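Local coordinates for DNA damage response protein Rtt109, putative (Neosartorya fumigata, PDB 5ZB9) that probably transfers the acetyl group of acetyl-CoA to lysines of histone H3, in nucleosome assembly and the DNA damage response, at residues A[272-277]-A[290-295]; A[41-46]-A[249-254]. One frame throughout, in Å; residues are numbered along the deposited sequence.

In the fold
Interaction 1 (272-277 with 290-295) and interaction 2 (41-46 with 249-254) lie side by side at one end of the acetyltransferase fold, their centres about 13 Å apart and about 28 Å and 24 Å from the centre of the chain. Arg253 joins them: its NE forms a salt bridge with Asp272 OD1 at 2.9 Å, its CB packs 3.3 Å from Trp291 CZ2, and its NH1 reaches through water to the loop between strands 22-35 and 50-61. Pro251 and Pro252 pack against His290 and Trp291. Along the chain the two contacts follow in series. Both are loop packing contacts away from the residues that bind CoA.

Interaction 1 (A[272-277]-A[290-295]); sequences DDELPE and HWRSVK
Glu274 reaches from the third position of a type I beta turn (Asp272 to Leu275) into the bend of 291-293, and each part of its side chain meets something there. CB and CG lie over one face of the Arg292 guanidinium, Glu274 CG 3.7 Å from Arg292 NH1. A chi2 of 180° sets CD straight on from CG, beside the backbone of 292-293. Glu274 OE1 accepts a bond from Ser293 N at 2.8 Å and a weak, bent one from Arg292 N. Ser293 OG donates to the syn lone pair of Glu274 OE2 at 2.7 Å, giving the carboxylate two good bonds and one weak one. The carboxylate and guanidinium planes are stacked, 21° apart; the salt bridge from OE2 to Arg292 NH1 is long, a matter of charge alone.

On the buried side, Trp291 NE1 donates to Asp272 OD1 at 3.0 Å, nearly straight at 166° and close to the ring plane. That oxygen, met on its anti side, also pairs with Arg253, while OD2 pairs with Arg258. Leu275 CD2 sits 4.1 Å from Trp291 CD1, and the indole also packs on Leu268 and Leu271 of helix 266-272 and on Phe300 of helix 297-304. The arrangement is that of a carboxylate accepting backbone N-H and hydroxyl bonds across the base of a long surface loop, here the one between these two helices.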
ATOM      1  N   ASP A 272      13.222  19.698  -3.065  1.00 31.89           N
ATOM      2  CA  ASP A 272      14.317  19.401  -3.987  1.00 31.12           C
ATOM      3  C   ASP A 272      14.582  20.574  -4.930  1.00 34.11           C
ATOM      4  O   ASP A 272      15.723  20.826  -5.306  1.00 38.60           O
ATOM      5  CB  ASP A 272      14.025  18.138  -4.805  1.00 23.73           C
ATOM      6  CG  ASP A 272      14.372  16.850  -4.059  1.00 33.91           C
ATOM      7  OD1 ASP A 272      14.938  16.913  -2.939  1.00 27.80           O
ATOM      8  OD2 ASP A 272      14.089  15.764  -4.607  1.00 33.89           O
ATOM      9  N   ASP A 273      13.531  21.297  -5.302  1.00 27.51           N
ATOM     10  CA  ASP A 273      13.682  22.433  -6.198  1.00 28.63           C
ATOM     11  C   ASP A 273      14.317  23.659  -5.517  1.00 31.68           C
ATOM     12  O   ASP A 273      14.605  24.655  -6.172  1.00 29.88           O
ATOM     13  CB  ASP A 273      12.330  22.812  -6.800  1.00 33.16           C
ATOM     14  CG  ASP A 273      12.452  23.301  -8.245  1.00 50.34           C
ATOM     15  OD1 ASP A 273      13.078  22.587  -9.064  1.00 53.52           O
ATOM     16  OD2 ASP A 273      11.933  24.400  -8.560  1.00 47.12           O
ATOM     17  N   GLU A 274      14.534  23.593  -4.208  1.00 34.01           N
ATOM     18  CA  GLU A 274      15.306  24.627  -3.524  1.00 31.47           C
ATOM     19  C   GLU A 274      16.801  24.400  -3.753  1.00 30.27           C
ATOM     20  O   GLU A 274      17.610  25.301  -3.539  1.00 41.68           O
ATOM     21  CB  GLU A 274      15.007  24.649  -2.022  1.00 29.96           C
ATOM     22  CG  GLU A 274      13.558  24.929  -1.665  1.00 35.03           C
ATOM     23  CD  GLU A 274      13.301  24.942  -0.157  1.00 36.32           C
ATOM     24  OE1 GLU A 274      14.234  24.660   0.629  1.00 39.38           O
ATOM     25  OE2 GLU A 274      12.158  25.243   0.245  1.00 39.66           O
ATOM     26  N   LEU A 275      17.166  23.195  -4.179  1.00 30.62           N
ATOM     27  CA  LEU A 275      18.567  22.869  -4.461  1.00 38.69           C
ATOM     28  C   LEU A 275      19.064  23.599  -5.701  1.00 33.89           C
ATOM     29  O   LEU A 275      18.287  23.863  -6.616  1.00 35.46           O
ATOM     30  CB  LEU A 275      18.749  21.361  -4.658  1.00 37.39           C
ATOM     31  CG  LEU A 275      18.321  20.438  -3.517  1.00 39.06           C
ATOM     32  CD1 LEU A 275      18.539  18.983  -3.888  1.00 31.45           C
ATOM     33  CD2 LEU A 275      19.065  20.780  -2.253  1.00 30.99           C
ATOM     34  N   PRO A 276      20.363  23.928  -5.740  1.00 39.41           N
ATOM     35  CA  PRO A 276      20.931  24.510  -6.964  1.00 35.35           C
ATOM     36  C   PRO A 276      20.916  23.489  -8.102  1.00 41.71           C
ATOM     37  O   PRO A 276      21.004  22.298  -7.834  1.00 43.18           O
ATOM     38  CB  PRO A 276      22.355  24.888  -6.548  1.00 34.46           C
ATOM     39  CG  PRO A 276      22.642  24.076  -5.331  1.00 34.27           C
ATOM     40  CD  PRO A 276      21.342  23.848  -4.643  1.00 37.97           C
ATOM     41  N   GLU A 277      20.770  23.939  -9.346  1.00 52.41           N
ATOM     42  CA  GLU A 277      20.652  23.000 -10.466  1.00 59.58           C
ATOM     43  C   GLU A 277      21.995  22.374 -10.792  1.00 55.22           C
ATOM     44  O   GLU A 277      22.063  21.325 -11.431  1.00 64.63           O
ATOM     45  CB  GLU A 277      20.073  23.683 -11.708  1.00 69.81           C
ATOM     46  CG  GLU A 277      21.008  24.655 -12.404  1.00 68.59           C
ATOM     47  CD  GLU A 277      20.300  25.934 -12.824  1.00 68.29           C
ATOM     48  OE1 GLU A 277      19.254  26.271 -12.217  1.00 62.88           O
ATOM     49  OE2 GLU A 277      20.791  26.600 -13.759  1.00 72.49           O
ATOM     50  N   HIS A 290      21.374  19.221   0.597  1.00 43.96           N
ATOM     51  CA  HIS A 290      20.663  19.832   1.709  1.00 35.08           C
ATOM     52  C   HIS A 290      19.682  20.884   1.219  1.00 41.58           C
ATOM     53  O   HIS A 290      20.022  21.752   0.420  1.00 40.10           O
ATOM     54  CB  HIS A 290      21.637  20.450   2.707  1.00 32.68           C
ATOM     55  CG  HIS A 290      22.456  19.446   3.453  1.00 45.61           C
ATOM     56  ND1 HIS A 290      23.650  19.764   4.065  1.00 50.87           N
ATOM     57  CD2 HIS A 290      22.252  18.129   3.695  1.00 53.50           C
ATOM     58  CE1 HIS A 290      24.146  18.689   4.649  1.00 51.03           C
ATOM     59  NE2 HIS A 290      23.316  17.682   4.443  1.00 50.80           N
ATOM     60  N   TRP A 291      18.454  20.787   1.709  1.00 37.22           N
ATOM     61  CA  TRP A 291      17.420  21.750   1.400  1.00 30.93           C
ATOM     62  C   TRP A 291      17.678  23.091   2.067  1.00 36.59           C
ATOM     63  O   TRP A 291      18.435  23.185   3.035  1.00 37.44           O
ATOM     64  CB  TRP A 291      16.069  21.228   1.854  1.00 36.93           C
ATOM     65  CG  TRP A 291      15.580  20.014   1.147  1.00 34.03           C
ATOM     66  CD1 TRP A 291      15.640  19.756  -0.184  1.00 28.25           C
ATOM     67  CD2 TRP A 291      14.920  18.893   1.748  1.00 32.97           C
ATOM     68  NE1 TRP A 291      15.053  18.542  -0.457  1.00 34.11           N
ATOM     69  CE2 TRP A 291      14.604  17.993   0.718  1.00 32.10           C
ATOM     70  CE3 TRP A 291      14.561  18.568   3.062  1.00 30.18           C
ATOM     71  CZ2 TRP A 291      13.940  16.796   0.955  1.00 27.91           C
ATOM     72  CZ3 TRP A 291      13.918  17.378   3.296  1.00 25.70           C
ATOM     73  CH2 TRP A 291      13.619  16.502   2.253  1.00 26.47           C
ATOM     74  N   ARG A 292      17.009  24.123   1.565  1.00 36.96           N
ATOM     75  CA  ARG A 292      17.149  25.461   2.120  1.00 36.54           C
ATOM     76  C   ARG A 292      16.271  25.631   3.356  1.00 39.67           C
ATOM     77  O   ARG A 292      16.752  26.013   4.422  1.00 40.72           O
ATOM     78  CB  ARG A 292      16.796  26.518   1.066  1.00 34.91           C
ATOM     79  CG  ARG A 292      16.967  27.954   1.544  1.00 40.60           C
ATOM     80  CD  ARG A 292      16.623  28.975   0.463  1.00 35.31           C
ATOM     81  NE  ARG A 292      15.218  28.912   0.074  1.00 38.88           N
ATOM     82  CZ  ARG A 292      14.803  28.620  -1.154  1.00 47.55           C
ATOM     83  NH1 ARG A 292      13.501  28.582  -1.421  1.00 37.89           N
ATOM     84  NH2 ARG A 292      15.692  28.372  -2.117  1.00 44.77           N
ATOM     85  N   SER A 293      14.986  25.325   3.216  1.00 38.94           N
ATOM     86  CA  SER A 293      14.027  25.608   4.277  1.00 34.65           C
ATOM     87  C   SER A 293      13.840  24.470   5.284  1.00 36.48           C
ATOM     88  O   SER A 293      13.309  24.699   6.364  1.00 42.88           O
ATOM     89  CB  SER A 293      12.678  25.972   3.667  1.00 28.66           C
ATOM     90  OG  SER A 293      12.162  24.903   2.902  1.00 39.07           O
ATOM     91  N   VAL A 294      14.264  23.256   4.941  1.00 35.84           N
ATOM     92  CA  VAL A 294      14.132  22.118   5.857  1.00 33.64           C
ATOM     93  C   VAL A 294      15.478  21.422   6.061  1.00 35.99           C
ATOM     94  O   VAL A 294      16.115  20.997   5.090  1.00 36.18           O
ATOM     95  CB  VAL A 294      13.096  21.085   5.347  1.00 31.67           C
ATOM     96  CG1 VAL A 294      13.185  19.792   6.148  1.00 28.36           C
ATOM     97  CG2 VAL A 294      11.689  21.656   5.411  1.00 27.67           C
ATOM     98  N   LYS A 295      15.892  21.284   7.321  1.00 33.14           N
ATOM     99  CA  LYS A 295      17.258  20.860   7.643  1.00 34.11           C
ATOM    100  C   LYS A 295      17.380  19.463   8.244  1.00 37.78           C
ATOM    101  O   LYS A 295      18.474  18.904   8.299  1.00 43.84           O
ATOM    102  CB  LYS A 295      17.900  21.870   8.598  1.00 38.33           C
ATOM    103  CG  LYS A 295      18.055  23.267   8.008  1.00 40.20           C
ATOM    104  CD  LYS A 295      18.910  23.223   6.751  1.00 45.07           C
ATOM    105  CE  LYS A 295      19.115  24.605   6.143  1.00 45.48           C
ATOM    106  NZ  LYS A 295      20.132  24.539   5.046  1.00 44.75           N
TER

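Interaction 2 (A[41-46]-A[249-254]); sequences APPGEE and NAPPRC
Pro42 and Cys254 meet in the close-packed part of the contact. Cys254 SG lies 3.6 Å from Pro42 CA and 4.2 Å from Pro42 CB, placed there by a chi1 of -52° that sets it anti to the carbonyl carbon and beside the backbone N. Pro42 CB also approaches Ala250 CB, more loosely, at 4.4 Å. Next to it the rings of Pro43 and Pro251 come tip to tip, with Pro43 CD 4.1 Å from Pro251 CG. No direct hydrogen bond crosses between the segments here.

The loop between strands 22-35 and 50-61 of the central sheet turns at this point in a type II beta turn from Pro42 to Glu45, with Gly44 in the third position at phi 91°. Its proline-rich start thus rests on a second proline-rich loop, the one that leads from helix 241-244 to helix 266-272.

The other side of the contact is watery. Ala41 O lies at the edge of the Arg253 guanidinium but 3.9 Å from Arg253 NH1, and two waters span the interval. Each donates to Ala41 O and accepts from Arg253 NH1; water 1 is 2.8 Å from Ala41 O, and water 2 is 2.9 Å from it. Both waters lie in the guanidinium plane at its edge, where they accept from NH1; NE of the same group forms the salt bridge to Asp272 OD1.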
ATOM      1  N   ALA A  41      19.290   8.856  -3.967  1.00 29.99           N
ATOM      2  CA  ALA A  41      20.670   8.526  -3.613  1.00 32.70           C
ATOM      3  C   ALA A  41      21.343   9.684  -2.903  1.00 29.54           C
ATOM      4  O   ALA A  41      21.112  10.844  -3.244  1.00 32.82           O
ATOM      5  CB  ALA A  41      21.467   8.143  -4.853  1.00 37.54           C
ATOM      6  N   PRO A  42      22.178   9.375  -1.905  1.00 30.50           N
ATOM      7  CA  PRO A  42      22.994  10.397  -1.245  1.00 34.09           C
ATOM      8  C   PRO A  42      24.059  10.901  -2.211  1.00 39.36           C
ATOM      9  O   PRO A  42      24.316  10.230  -3.214  1.00 38.93           O
ATOM     10  CB  PRO A  42      23.627   9.649  -0.062  1.00 31.53           C
ATOM     11  CG  PRO A  42      22.968   8.304  -0.025  1.00 42.30           C
ATOM     12  CD  PRO A  42      22.469   8.027  -1.398  1.00 33.13           C
ATOM     13  N   PRO A  43      24.669  12.062  -1.926  1.00 46.83           N
ATOM     14  CA  PRO A  43      25.726  12.559  -2.819  1.00 44.13           C
ATOM     15  C   PRO A  43      26.861  11.548  -2.991  1.00 42.58           C
ATOM     16  O   PRO A  43      27.325  10.971  -2.007  1.00 42.00           O
ATOM     17  CB  PRO A  43      26.223  13.824  -2.112  1.00 42.56           C
ATOM     18  CG  PRO A  43      25.732  13.712  -0.697  1.00 43.19           C
ATOM     19  CD  PRO A  43      24.456  12.945  -0.768  1.00 41.32           C
ATOM     20  N   GLY A  44      27.268  11.313  -4.234  1.00 38.61           N
ATOM     21  CA  GLY A  44      28.389  10.435  -4.510  1.00 48.84           C
ATOM     22  C   GLY A  44      28.044   8.972  -4.727  1.00 59.62           C
ATOM     23  O   GLY A  44      28.931   8.149  -4.957  1.00 59.60           O
ATOM     24  N   GLU A  45      26.760   8.639  -4.652  1.00 55.19           N
ATOM     25  CA  GLU A  45      26.337   7.260  -4.845  1.00 45.50           C
ATOM     26  C   GLU A  45      25.272   7.163  -5.924  1.00 49.42           C
ATOM     27  O   GLU A  45      24.628   8.153  -6.272  1.00 50.99           O
ATOM     28  CB  GLU A  45      25.821   6.670  -3.534  1.00 50.56           C
ATOM     29  CG  GLU A  45      26.691   7.003  -2.334  1.00 49.60           C
ATOM     30  CD  GLU A  45      26.517   6.028  -1.193  1.00 56.83           C
ATOM     31  OE1 GLU A  45      26.110   4.877  -1.455  1.00 70.01           O
ATOM     32  OE2 GLU A  45      26.788   6.407  -0.033  1.00 60.84           O
ATOM     33  N   GLU A  46      25.104   5.968  -6.472  1.00 48.50           N
ATOM     34  CA  GLU A  46      24.039   5.723  -7.429  1.00 47.07           C
ATOM     35  C   GLU A  46      22.792   5.239  -6.691  1.00 45.38           C
ATOM     36  O   GLU A  46      22.890   4.726  -5.573  1.00 44.78           O
ATOM     37  CB  GLU A  46      24.486   4.700  -8.481  1.00 54.84           C
ATOM     38  CG  GLU A  46      25.525   5.232  -9.467  1.00 59.95           C
ATOM     39  CD  GLU A  46      25.022   6.429 -10.267  1.00 73.10           C
ATOM     40  OE1 GLU A  46      23.870   6.384 -10.753  1.00 66.17           O
ATOM     41  OE2 GLU A  46      25.780   7.416 -10.405  1.00 82.04           O
ATOM     42  N   ASN A 249      22.100   9.206   8.703  1.00 53.08           N
ATOM     43  CA  ASN A 249      22.786  10.491   8.761  1.00 52.64           C
ATOM     44  C   ASN A 249      22.895  11.143   7.391  1.00 50.94           C
ATOM     45  O   ASN A 249      23.381  12.267   7.273  1.00 49.62           O
ATOM     46  CB  ASN A 249      24.175  10.332   9.380  1.00 57.02           C
ATOM     47  CG  ASN A 249      24.138  10.292  10.898  1.00 63.90           C
ATOM     48  OD1 ASN A 249      23.102  10.002  11.500  1.00 61.95           O
ATOM     49  ND2 ASN A 249      25.270  10.592  11.526  1.00 69.50           N
ATOM     50  N   ALA A 250      22.437  10.434   6.361  1.00 43.46           N
ATOM     51  CA  ALA A 250      22.356  10.992   5.014  1.00 38.09           C
ATOM     52  C   ALA A 250      21.390  12.187   5.006  1.00 39.16           C
ATOM     53  O   ALA A 250      20.622  12.365   5.956  1.00 41.61           O
ATOM     54  CB  ALA A 250      21.916   9.918   4.032  1.00 38.20           C
ATOM     55  N   PRO A 251      21.438  13.033   3.958  1.00 38.77           N
ATOM     56  CA  PRO A 251      20.522  14.184   3.942  1.00 36.53           C
ATOM     57  C   PRO A 251      19.055  13.750   3.951  1.00 31.47           C
ATOM     58  O   PRO A 251      18.732  12.706   3.378  1.00 29.22           O
ATOM     59  CB  PRO A 251      20.867  14.896   2.633  1.00 36.45           C
ATOM     60  CG  PRO A 251      22.224  14.413   2.279  1.00 41.94           C
ATOM     61  CD  PRO A 251      22.313  13.013   2.775  1.00 33.11           C
ATOM     62  N   PRO A 252      18.180  14.538   4.597  1.00 31.00           N
ATOM     63  CA  PRO A 252      16.770  14.161   4.762  1.00 29.09           C
ATOM     64  C   PRO A 252      16.102  13.746   3.448  1.00 29.86           C
ATOM     65  O   PRO A 252      15.263  12.851   3.464  1.00 31.54           O
ATOM     66  CB  PRO A 252      16.134  15.435   5.323  1.00 30.70           C
ATOM     67  CG  PRO A 252      17.253  16.125   6.021  1.00 32.01           C
ATOM     68  CD  PRO A 252      18.482  15.837   5.221  1.00 30.23           C
ATOM     69  N   ARG A 253      16.493  14.353   2.330  1.00 27.96           N
ATOM     70  CA  ARG A 253      15.891  14.036   1.037  1.00 29.40           C
ATOM     71  C   ARG A 253      16.091  12.579   0.624  1.00 27.51           C
ATOM     72  O   ARG A 253      15.446  12.104  -0.309  1.00 30.86           O
ATOM     73  CB  ARG A 253      16.446  14.960  -0.056  1.00 25.36           C
ATOM     74  CG  ARG A 253      17.915  14.741  -0.408  1.00 30.37           C
ATOM     75  CD  ARG A 253      18.332  15.644  -1.560  1.00 24.12           C
ATOM     76  NE  ARG A 253      17.416  15.504  -2.681  1.00 23.82           N
ATOM     77  CZ  ARG A 253      17.580  14.629  -3.664  1.00 26.97           C
ATOM     78  NH1 ARG A 253      18.645  13.835  -3.669  1.00 23.33           N
ATOM     79  NH2 ARG A 253      16.685  14.552  -4.642  1.00 23.63           N
ATOM     80  N   CYS A 254      16.986  11.878   1.315  1.00 25.67           N
ATOM     81  CA  CYS A 254      17.294  10.485   1.001  1.00 30.58           C
ATOM     82  C   CYS A 254      16.580   9.510   1.925  1.00 29.50           C
ATOM     83  O   CYS A 254      16.612   8.300   1.706  1.00 31.48           O
ATOM     84  CB  CYS A 254      18.805  10.231   1.095  1.00 35.36           C
ATOM     85  SG  CYS A 254      19.850  11.368   0.162  1.00 37.71           S
TER
HETATM   86  O   HOH W   1      19.703  12.088  -5.383  1.00 36.64           O
HETATM   87  O   HOH W   2      21.223  13.600  -2.288  1.00 37.35           O